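Local coordinates for protein TarM (Staphylococcus aureus subsp. aureus 21178, PDB 4X7R) that is a glycosyltransferase-family protein of the GT-B fold, with two parallel-sheet domains and a long antiparallel sheet, and binds UDP, at residues A[215-220]-A[239-244]; A[2-7]-A[34-39]; A[222-227]-A[245-250]. The protein carries 1 engineered substitution. One frame throughout, in Å; residues are numbered along the deposited sequence.

All three contacts reach one seven-stranded parallel sheet of the GT-B fold. Contact 1 lies at the N-terminal ends of two inner strands, its centre about 26 Å from the centre of the chain, and is partly open to solvent. Contacts 2 and 3 are buried. Contact 2 pairs strands 3-7 and 36-40, and contact 3 pairs strands 221-225 and 243-247. Strands 3-7 and 221-225 are neighbours, so the two pairs join: Ile224 N lies 2.8 Å from Phe5 O. Contact 1 shares strand 243-247 with contact 3. Its chemistry is polar, with backbone NH groups gathered on an aspartate. Contact 2 is mainly backbone bonds and apolar side chains. Contact 3 adds a histidine-carboxylate pair at the 3YW pocket.

Contact 1: A[215-220]-A[239-244]; sequences IKDSKD and HKNAQK
This is a polar contact between a loop and the turn that runs into a strand, at the N-terminal ends of two inner strands of the seven-stranded parallel sheet. The segment 215-220 links helix 203-214 to strand 221-225. The segment 239-244 ends in the first residues of strand 243-247. The carboxylate of Asp217 is the centre. Its CG stands anti to the backbone N (chi1 -160°), which turns CG toward 239-244. Asp217 OD2 takes the N-H of Lys240 at 2.7 Å, in a nearly straight bond. Asp217 OD1 accepts twice, from Asn241 N at 2.7 Å and from Ala242 N at 3.0 Å. Lys240 N and Asn241 N come in on the syn sides of their oxygens, while Ala242 N meets OD1 nearly along its C-O axis. Three successive amides thus grip one carboxylate, which would probably favour its charged form. The Asn241 side chain returns a bond: its ND2 reaches Asp217 O at 2.9 Å, above the carbonyl plane.

On one flank, His239 NE2 points in its ring plane at Ile215 O, 2.7 Å away. Thr237 holds ND1, so both ring nitrogens are engaged. On another, Gln243 NE2 donates to Lys219 O at 2.9 Å. Phe491 O of helix 480-492 takes this NE2 too, and Tyr245 binds OE1. Ser218 OG accepts from Asp220 N at 3.1 Å and closes an ST turn. Asp217 centres an inverse gamma turn, its carboxylate gripped by successive backbone N-H groups, just before two adjacent strands of a Rossmann-like domain.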
loop_
_atom_site.group_PDB
_atom_site.type_symbol
_atom_site.label_atom_id
_atom_site.label_comp_id
_atom_site.label_asym_id
_atom_site.label_seq_id
_atom_site.Cartn_x
_atom_site.Cartn_y
_atom_site.Cartn_z
ATOM N N ILE A 215 14.740 -14.718 9.625
ATOM C CA ILE A 215 14.450 -14.456 11.035
ATOM C C ILE A 215 14.869 -15.607 11.939
ATOM O O ILE A 215 14.310 -16.698 11.845
ATOM C CB ILE A 215 12.927 -14.064 11.176
ATOM C CG1 ILE A 215 12.535 -12.916 10.204
ATOM C CG2 ILE A 215 12.527 -13.755 12.622
ATOM C CD1 ILE A 215 10.998 -12.771 9.915
ATOM N N LYS A 216 15.830 -15.356 12.834
ATOM C CA LYS A 216 16.289 -16.383 13.768
ATOM C C LYS A 216 15.217 -16.768 14.799
ATOM O O LYS A 216 14.425 -15.917 15.255
ATOM C CB LYS A 216 17.674 -16.057 14.401
ATOM C CG LYS A 216 17.676 -15.119 15.591
ATOM C CD LYS A 216 19.112 -15.027 16.118
ATOM C CE LYS A 216 19.623 -13.631 16.111
ATOM N NZ LYS A 216 21.104 -13.599 16.325
ATOM N N ASP A 217 15.169 -18.073 15.124
ATOM C CA ASP A 217 14.206 -18.612 16.073
ATOM C C ASP A 217 14.536 -18.292 17.538
ATOM O O ASP A 217 14.833 -19.181 18.349
ATOM C CB ASP A 217 13.899 -20.097 15.816
ATOM C CG ASP A 217 12.590 -20.506 16.451
ATOM O OD1 ASP A 217 11.849 -19.606 16.928
ATOM O OD2 ASP A 217 12.287 -21.714 16.455
ATOM N N SER A 218 14.408 -17.002 17.869
ATOM C CA SER A 218 14.660 -16.427 19.189
ATOM C C SER A 218 13.434 -15.653 19.650
ATOM O O SER A 218 12.784 -15.000 18.834
ATOM C CB SER A 218 15.868 -15.494 19.109
ATOM O OG SER A 218 15.912 -14.558 20.170
ATOM N N LYS A 219 13.159 -15.672 20.965
ATOM C CA LYS A 219 12.064 -14.931 21.618
ATOM C C LYS A 219 12.202 -13.406 21.384
ATOM O O LYS A 219 11.230 -12.662 21.521
ATOM C CB LYS A 219 12.032 -15.243 23.136
ATOM C CG LYS A 219 11.710 -16.707 23.473
ATOM C CD LYS A 219 12.444 -17.254 24.717
ATOM C CE LYS A 219 13.929 -17.568 24.519
ATOM N NZ LYS A 219 14.193 -18.541 23.418
ATOM N N ASP A 220 13.427 -12.956 21.038
ATOM C CA ASP A 220 13.767 -11.565 20.738
ATOM C C ASP A 220 13.337 -11.192 19.316
ATOM O O ASP A 220 13.222 -10.007 19.016
ATOM C CB ASP A 220 15.283 -11.327 20.937
ATOM C CG ASP A 220 15.740 -11.339 22.399
ATOM O OD1 ASP A 220 14.938 -10.969 23.274
ATOM O OD2 ASP A 220 16.914 -11.722 22.659
ATOM N N HIS A 239 8.978 -21.525 13.236
ATOM C CA HIS A 239 9.520 -20.842 14.433
ATOM C C HIS A 239 8.821 -21.316 15.690
ATOM O O HIS A 239 7.594 -21.356 15.730
ATOM C CB HIS A 239 9.414 -19.299 14.336
ATOM C CG HIS A 239 10.233 -18.681 13.245
ATOM N ND1 HIS A 239 9.675 -18.382 12.007
ATOM C CD2 HIS A 239 11.520 -18.261 13.251
ATOM C CE1 HIS A 239 10.650 -17.841 11.286
ATOM N NE2 HIS A 239 11.783 -17.761 11.986
ATOM N N LYS A 240 9.603 -21.689 16.707
ATOM C CA LYS A 240 9.084 -22.171 17.990
ATOM C C LYS A 240 9.192 -21.091 19.071
ATOM O O LYS A 240 8.455 -21.142 20.061
ATOM C CB LYS A 240 9.843 -23.438 18.429
ATOM C CG LYS A 240 9.623 -24.633 17.499
ATOM C CD LYS A 240 10.642 -25.733 17.746
ATOM C CE LYS A 240 10.612 -26.805 16.674
ATOM N NZ LYS A 240 11.184 -26.338 15.374
ATOM N N ASN A 241 10.109 -20.118 18.890
ATOM C CA ASN A 241 10.345 -19.061 19.881
ATOM C C ASN A 241 9.988 -17.676 19.398
ATOM O O ASN A 241 9.550 -16.861 20.204
ATOM C CB ASN A 241 11.811 -19.067 20.311
ATOM C CG ASN A 241 12.286 -20.396 20.790
ATOM O OD1 ASN A 241 11.670 -21.018 21.667
ATOM N ND2 ASN A 241 13.398 -20.841 20.218
ATOM N N ALA A 242 10.245 -17.379 18.111
ATOM C CA ALA A 242 9.943 -16.073 17.538
ATOM C C ALA A 242 8.469 -15.739 17.742
ATOM O O ALA A 242 7.632 -16.639 17.697
ATOM C CB ALA A 242 10.300 -16.044 16.071
ATOM N N GLN A 243 8.173 -14.464 18.052
ATOM C CA GLN A 243 6.818 -13.990 18.281
ATOM C C GLN A 243 6.100 -13.681 16.977
ATOM O O GLN A 243 6.723 -13.259 15.980
ATOM C CB GLN A 243 6.822 -12.760 19.205
ATOM C CG GLN A 243 7.571 -13.019 20.516
ATOM C CD GLN A 243 7.517 -11.856 21.447
ATOM O OE1 GLN A 243 6.507 -11.160 21.538
ATOM N NE2 GLN A 243 8.590 -11.649 22.197
ATOM N N LYS A 244 4.775 -13.903 16.981
ATOM C CA LYS A 244 3.933 -13.654 15.802
ATOM C C LYS A 244 2.729 -12.810 16.154
ATOM O O LYS A 244 1.937 -13.176 17.034
ATOM C CB LYS A 244 3.497 -14.965 15.110
ATOM C CG LYS A 244 4.655 -15.837 14.606
ATOM C CD LYS A 244 4.157 -17.131 13.961
ATOM C CE LYS A 244 5.276 -17.996 13.390
ATOM N NZ LYS A 244 4.724 -19.159 12.627
#

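Contact 2: A[2-7]-A[34-39]; sequences KKIFMM and IPADIV
Ile4 sets its CD1 against CG2 of Ile34, a tight carbon contact of 3.5 Å. The two side chains lie obliquely to each other. On the face of Ile4, Ala36 and Met6, Ile4 CB meets Ala36 CB at 3.8 Å. Further along, the Met6 chain bends at chi3 (-44°), which brings CE to 4.1 Å from Ile38 CG1. Helix 17-31 covers this face, with Phe29 on Ile4 and Ala36.

Phe5 and Val39 point to the other face. CG2 of Val39 sits at the edge of the Phe5 ring, near its plane, and 3.8 Å from Phe5 CB. Met7 lies beside Val39, pointing the same way, and helix 203-214 packs over both.

The backbones join in parallel register. Ile4 N donates to Pro35 O and Asp37 N to Ile4 O, both at 2.8 Å. Met6 N to Asp37 O and Val39 N to Met6 O continue the pattern. Near the start of the strands, the extended Lys3 chain makes a long salt bridge from NZ to Asp37 OD2, at 3.7 Å. Tyr67 also binds that NZ, and Tyr30 binds OD1 of Asp37. Strand 3-7, helix 17-31 and strand 36-40 form a beta-alpha-beta unit of the Rossmann-like domain.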
loop_
_atom_site.group_PDB
_atom_site.type_symbol
_atom_site.label_atom_id
_atom_site.label_comp_id
_atom_site.label_asym_id
_atom_site.label_seq_id
_atom_site.Cartn_x
_atom_site.Cartn_y
_atom_site.Cartn_z
ATOM N N LYS A 2 15.909 -7.223 21.024
ATOM C CA LYS A 2 14.668 -7.316 20.243
ATOM C C LYS A 2 14.865 -6.771 18.843
ATOM O O LYS A 2 15.534 -5.753 18.662
ATOM C CB LYS A 2 13.515 -6.560 20.901
ATOM C CG LYS A 2 12.932 -7.260 22.119
ATOM C CD LYS A 2 11.799 -6.434 22.664
ATOM C CE LYS A 2 11.225 -7.024 23.923
ATOM N NZ LYS A 2 12.094 -6.796 25.100
ATOM N N LYS A 3 14.300 -7.472 17.850
ATOM C CA LYS A 3 14.279 -7.061 16.453
ATOM C C LYS A 3 12.923 -7.418 15.881
ATOM O O LYS A 3 12.395 -8.501 16.139
ATOM C CB LYS A 3 15.430 -7.661 15.611
ATOM C CG LYS A 3 15.472 -7.025 14.212
ATOM C CD LYS A 3 16.717 -7.337 13.393
ATOM C CE LYS A 3 16.551 -6.746 12.007
ATOM N NZ LYS A 3 17.659 -7.108 11.084
ATOM N N ILE A 4 12.361 -6.481 15.118
ATOM C CA ILE A 4 11.032 -6.573 14.532
ATOM C C ILE A 4 11.065 -6.632 12.997
ATOM O O ILE A 4 11.820 -5.894 12.352
ATOM C CB ILE A 4 10.160 -5.421 15.107
ATOM C CG1 ILE A 4 10.035 -5.542 16.650
ATOM C CG2 ILE A 4 8.789 -5.374 14.457
ATOM C CD1 ILE A 4 9.387 -4.327 17.329
ATOM N N PHE A 5 10.216 -7.511 12.431
ATOM C CA PHE A 5 10.043 -7.723 10.990
ATOM C C PHE A 5 8.574 -7.574 10.701
ATOM O O PHE A 5 7.747 -8.309 11.233
ATOM C CB PHE A 5 10.565 -9.112 10.558
ATOM C CG PHE A 5 12.019 -9.340 10.909
ATOM C CD1 PHE A 5 12.382 -9.794 12.174
ATOM C CD2 PHE A 5 13.021 -9.134 9.963
ATOM C CE1 PHE A 5 13.731 -10.006 12.499
ATOM C CE2 PHE A 5 14.369 -9.335 10.287
ATOM C CZ PHE A 5 14.713 -9.774 11.553
ATOM N N MET A 6 8.250 -6.566 9.913
ATOM C CA MET A 6 6.890 -6.152 9.609
ATOM C C MET A 6 6.578 -6.449 8.178
ATOM O O MET A 6 7.191 -5.892 7.285
ATOM C CB MET A 6 6.689 -4.670 9.970
ATOM C CG MET A 6 7.152 -4.357 11.363
ATOM S SD MET A 6 6.902 -2.666 11.966
ATOM C CE MET A 6 7.412 -1.677 10.587
ATOM N N MET A 7 5.636 -7.349 7.972
ATOM C CA MET A 7 5.304 -7.926 6.689
ATOM C C MET A 7 4.142 -7.352 5.963
ATOM O O MET A 7 3.060 -7.131 6.529
ATOM C CB MET A 7 5.159 -9.433 6.839
ATOM C CG MET A 7 6.449 -10.094 7.273
ATOM S SD MET A 7 6.075 -11.613 8.164
ATOM C CE MET A 7 4.959 -12.344 7.050
ATOM N N ILE A 34 14.670 -0.427 19.144
ATOM C CA ILE A 34 14.222 -1.718 18.641
ATOM C C ILE A 34 14.235 -1.658 17.102
ATOM O O ILE A 34 13.305 -1.091 16.527
ATOM C CB ILE A 34 12.818 -2.196 19.173
ATOM C CG1 ILE A 34 12.716 -2.115 20.720
ATOM C CG2 ILE A 34 12.530 -3.621 18.696
ATOM C CD1 ILE A 34 11.295 -1.851 21.224
ATOM N N PRO A 35 15.269 -2.208 16.416
ATOM C CA PRO A 35 15.224 -2.235 14.937
ATOM C C PRO A 35 13.920 -2.893 14.499
ATOM O O PRO A 35 13.535 -3.919 15.065
ATOM C CB PRO A 35 16.455 -3.073 14.538
ATOM C CG PRO A 35 17.378 -2.960 15.725
ATOM C CD PRO A 35 16.481 -2.888 16.934
ATOM N N ALA A 36 13.184 -2.216 13.610
ATOM C CA ALA A 36 11.900 -2.662 13.096
ATOM C C ALA A 36 11.913 -2.461 11.604
ATOM O O ALA A 36 11.698 -1.345 11.120
ATOM C CB ALA A 36 10.762 -1.883 13.742
ATOM N N ASP A 37 12.189 -3.554 10.866
ATOM C CA ASP A 37 12.309 -3.535 9.408
ATOM C C ASP A 37 11.119 -4.092 8.672
ATOM O O ASP A 37 10.269 -4.744 9.274
ATOM C CB ASP A 37 13.636 -4.167 8.977
ATOM C CG ASP A 37 14.836 -3.468 9.629
ATOM O OD1 ASP A 37 14.955 -2.225 9.482
ATOM O OD2 ASP A 37 15.632 -4.155 10.295
ATOM N N ILE A 38 11.021 -3.783 7.369
ATOM C CA ILE A 38 9.892 -4.197 6.541
ATOM C C ILE A 38 10.287 -5.365 5.653
ATOM O O ILE A 38 11.358 -5.336 5.053
ATOM C CB ILE A 38 9.331 -2.979 5.764
ATOM C CG1 ILE A 38 8.871 -1.845 6.798
ATOM C CG2 ILE A 38 8.183 -3.407 4.813
ATOM C CD1 ILE A 38 8.347 -0.521 6.218
ATOM N N VAL A 39 9.445 -6.410 5.609
ATOM C CA VAL A 39 9.649 -7.591 4.743
ATOM C C VAL A 39 8.556 -7.567 3.668
ATOM O O VAL A 39 7.375 -7.527 4.012
ATOM C CB VAL A 39 9.626 -8.926 5.524
ATOM C CG1 VAL A 39 9.940 -10.112 4.597
ATOM C CG2 VAL A 39 10.571 -8.882 6.731
#

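Contact 3: A[222-227]-A[245-250]; sequences IMICDG and YGVIHV. With 3YW ((2S)-2,3-dihydroxypropyl 2-acetamido-2-deoxy-alpha-D-glucopyranoside), chain F.
Strands 221-225 and 243-247 of a beta-alpha-beta unit pair here, and their C-terminal ends open into the pocket of 3YW. The pairing is parallel. Tyr245 N donates to Met223 O, Cys225 N to Tyr245 O at 2.7 Å, and Val247 N to Cys225 O at 2.8 Å. Ile224 CG2 touches Val247 CG2 at 3.6 Å, while Ile222 CG2 lies at the edge of the Tyr245 ring. Trp487 of helix 480-492 packs on Ile224 and Val247.

Past the strands, His249 is held between a carboxylate and the ligand. His249 NE2 donates to Asp226 OD1 at 2.6 Å, in the ring plane and on the anti side of the oxygen. Carboxylate and ring are turned 47° apart. Asp226, one step behind the ligand, probably sets the ring's orientation. Arg25 makes a salt bridge to the same OD1. His249 ND1 and O6 of 3YW are hydrogen-bonded at 2.7 Å, nearly straight. Val247 CG1 lies over one face of the His249 ring, 3.4 Å above its plane and toward the rim. Water 1 donates to Asp226 O and, at 2.6 Å, to Val247 O, bridging the diverging chains. A ligand site at the C-terminal ends of parallel strands is characteristic of Rossmann-like domains, here facing the cleft of the GT-B fold.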
loop_
_atom_site.group_PDB
_atom_site.type_symbol
_atom_site.label_atom_id
_atom_site.label_comp_id
_atom_site.label_asym_id
_atom_site.label_seq_id
_atom_site.Cartn_x
_atom_site.Cartn_y
_atom_site.Cartn_z
ATOM N N ILE A 222 10.658 -10.723 16.550
ATOM C CA ILE A 222 9.221 -10.413 16.535
ATOM C C ILE A 222 8.753 -10.196 15.104
ATOM O O ILE A 222 9.310 -9.357 14.386
ATOM C CB ILE A 222 8.891 -9.193 17.446
ATOM C CG1 ILE A 222 9.292 -9.469 18.921
ATOM C CG2 ILE A 222 7.392 -8.780 17.313
ATOM C CD1 ILE A 222 9.766 -8.265 19.681
ATOM N N MET A 223 7.733 -10.964 14.695
ATOM C CA MET A 223 7.115 -10.833 13.381
ATOM C C MET A 223 5.782 -10.137 13.561
ATOM O O MET A 223 4.978 -10.513 14.426
ATOM C CB MET A 223 6.897 -12.203 12.729
ATOM C CG MET A 223 8.198 -12.832 12.241
ATOM S SD MET A 223 7.972 -14.508 11.578
ATOM C CE MET A 223 8.068 -15.441 13.069
ATOM N N ILE A 224 5.549 -9.110 12.748
ATOM C CA ILE A 224 4.276 -8.393 12.759
ATOM C C ILE A 224 3.757 -8.465 11.351
ATOM O O ILE A 224 4.406 -7.964 10.436
ATOM C CB ILE A 224 4.353 -6.917 13.268
ATOM C CG1 ILE A 224 4.836 -6.846 14.725
ATOM C CG2 ILE A 224 2.970 -6.214 13.099
ATOM C CD1 ILE A 224 5.174 -5.431 15.207
ATOM N N CYS A 225 2.608 -9.068 11.165
ATOM C CA CYS A 225 2.066 -9.138 9.834
ATOM C C CYS A 225 1.008 -8.069 9.673
ATOM O O CYS A 225 -0.003 -8.086 10.378
ATOM C CB CYS A 225 1.529 -10.527 9.510
ATOM S SG CYS A 225 0.784 -10.632 7.864
ATOM N N ASP A 226 1.268 -7.126 8.757
ATOM C CA ASP A 226 0.402 -5.993 8.427
ATOM C C ASP A 226 -0.481 -6.265 7.223
ATOM O O ASP A 226 -1.670 -5.935 7.237
ATOM C CB ASP A 226 1.252 -4.734 8.222
ATOM C CG ASP A 226 1.733 -4.128 9.519
ATOM O OD1 ASP A 226 0.883 -3.598 10.271
ATOM O OD2 ASP A 226 2.961 -4.204 9.800
ATOM N N GLY A 227 0.094 -6.837 6.171
ATOM C CA GLY A 227 -0.682 -7.178 4.979
ATOM C C GLY A 227 -1.533 -8.393 5.273
ATOM O O GLY A 227 -0.986 -9.444 5.610
ATOM N N TYR A 245 2.572 -11.686 15.439
ATOM C CA TYR A 245 1.447 -10.761 15.627
ATOM C C TYR A 245 0.850 -10.440 14.303
ATOM O O TYR A 245 1.568 -10.342 13.311
ATOM C CB TYR A 245 1.880 -9.423 16.294
ATOM C CG TYR A 245 2.449 -9.601 17.681
ATOM C CD1 TYR A 245 1.614 -9.687 18.791
ATOM C CD2 TYR A 245 3.814 -9.772 17.876
ATOM C CE1 TYR A 245 2.128 -9.922 20.065
ATOM C CE2 TYR A 245 4.342 -9.979 19.152
ATOM C CZ TYR A 245 3.493 -10.068 20.239
ATOM O OH TYR A 245 3.994 -10.330 21.484
ATOM N N GLY A 246 -0.457 -10.249 14.300
ATOM C CA GLY A 246 -1.192 -9.841 13.107
ATOM C C GLY A 246 -1.804 -8.498 13.431
ATOM O O GLY A 246 -2.361 -8.345 14.521
ATOM N N VAL A 247 -1.643 -7.486 12.537
ATOM C CA VAL A 247 -2.299 -6.187 12.741
ATOM C C VAL A 247 -3.429 -6.090 11.712
ATOM O O VAL A 247 -3.161 -6.163 10.512
ATOM C CB VAL A 247 -1.359 -4.936 12.673
ATOM C CG1 VAL A 247 -2.170 -3.632 12.733
ATOM C CG2 VAL A 247 -0.293 -4.952 13.775
ATOM N N ILE A 248 -4.677 -5.942 12.181
ATOM C CA ILE A 248 -5.848 -5.753 11.316
ATOM C C ILE A 248 -6.026 -4.227 11.124
ATOM O O ILE A 248 -6.138 -3.473 12.088
ATOM C CB ILE A 248 -7.075 -6.535 11.826
ATOM C CG1 ILE A 248 -6.832 -8.058 11.505
ATOM C CG2 ILE A 248 -8.366 -6.021 11.159
ATOM C CD1 ILE A 248 -7.722 -9.020 12.052
ATOM N N HIS A 249 -5.896 -3.773 9.888
ATOM C CA HIS A 249 -5.918 -2.341 9.582
ATOM C C HIS A 249 -7.303 -1.837 9.153
ATOM O O HIS A 249 -7.508 -0.628 9.032
ATOM C CB HIS A 249 -4.887 -2.028 8.480
ATOM C CG HIS A 249 -3.477 -2.109 8.948
ATOM N ND1 HIS A 249 -2.834 -1.004 9.469
ATOM C CD2 HIS A 249 -2.631 -3.163 8.972
ATOM C CE1 HIS A 249 -1.614 -1.411 9.779
ATOM N NE2 HIS A 249 -1.451 -2.706 9.503
ATOM N N VAL A 250 -8.237 -2.736 8.944
ATOM C CA VAL A 250 -9.549 -2.381 8.368
ATOM C C VAL A 250 -10.729 -2.879 9.208
ATOM O O VAL A 250 -10.574 -3.740 10.070
ATOM C CB VAL A 250 -9.656 -2.952 6.909
ATOM C CG1 VAL A 250 -8.531 -2.435 5.994
ATOM C CG2 VAL A 250 -9.634 -4.485 6.916
HETATM O O3A 3YW F . -6.374 -2.977 2.927
HETATM C C4A 3YW F . -4.913 -0.070 4.787
HETATM C C5A 3YW F . -5.832 -0.833 3.865
HETATM O O5 3YW F . -4.876 1.143 7.614
HETATM C C6A 3YW F . -5.544 -2.314 3.870
HETATM C C5 3YW F . -4.748 2.464 8.156
HETATM C C6 3YW F . -3.514 2.452 9.026
HETATM C C4 3YW F . -6.041 2.817 8.888
HETATM O O6 3YW F . -3.606 1.491 10.068
HETATM C C3 3YW F . -7.162 2.910 7.858
HETATM O O4 3YW F . -5.908 4.075 9.540
HETATM O O3 3YW F . -8.416 3.212 8.470
HETATM O O7 3YW F . -9.796 0.633 6.443
HETATM C C7 3YW F . -9.283 1.414 5.648
HETATM C C8 3YW F . -10.010 1.898 4.430
HETATM N N2 3YW F . -8.049 1.891 5.819
HETATM C C2 3YW F . -7.257 1.640 7.013
HETATM C C1 3YW F . -5.915 0.977 6.653
HETATM O O1 3YW F . -5.493 1.120 5.326
HETATM O O2 3YW F . -5.690 -0.316 2.541
HETATM O O HOH W 1 -4.006 -7.354 8.370
#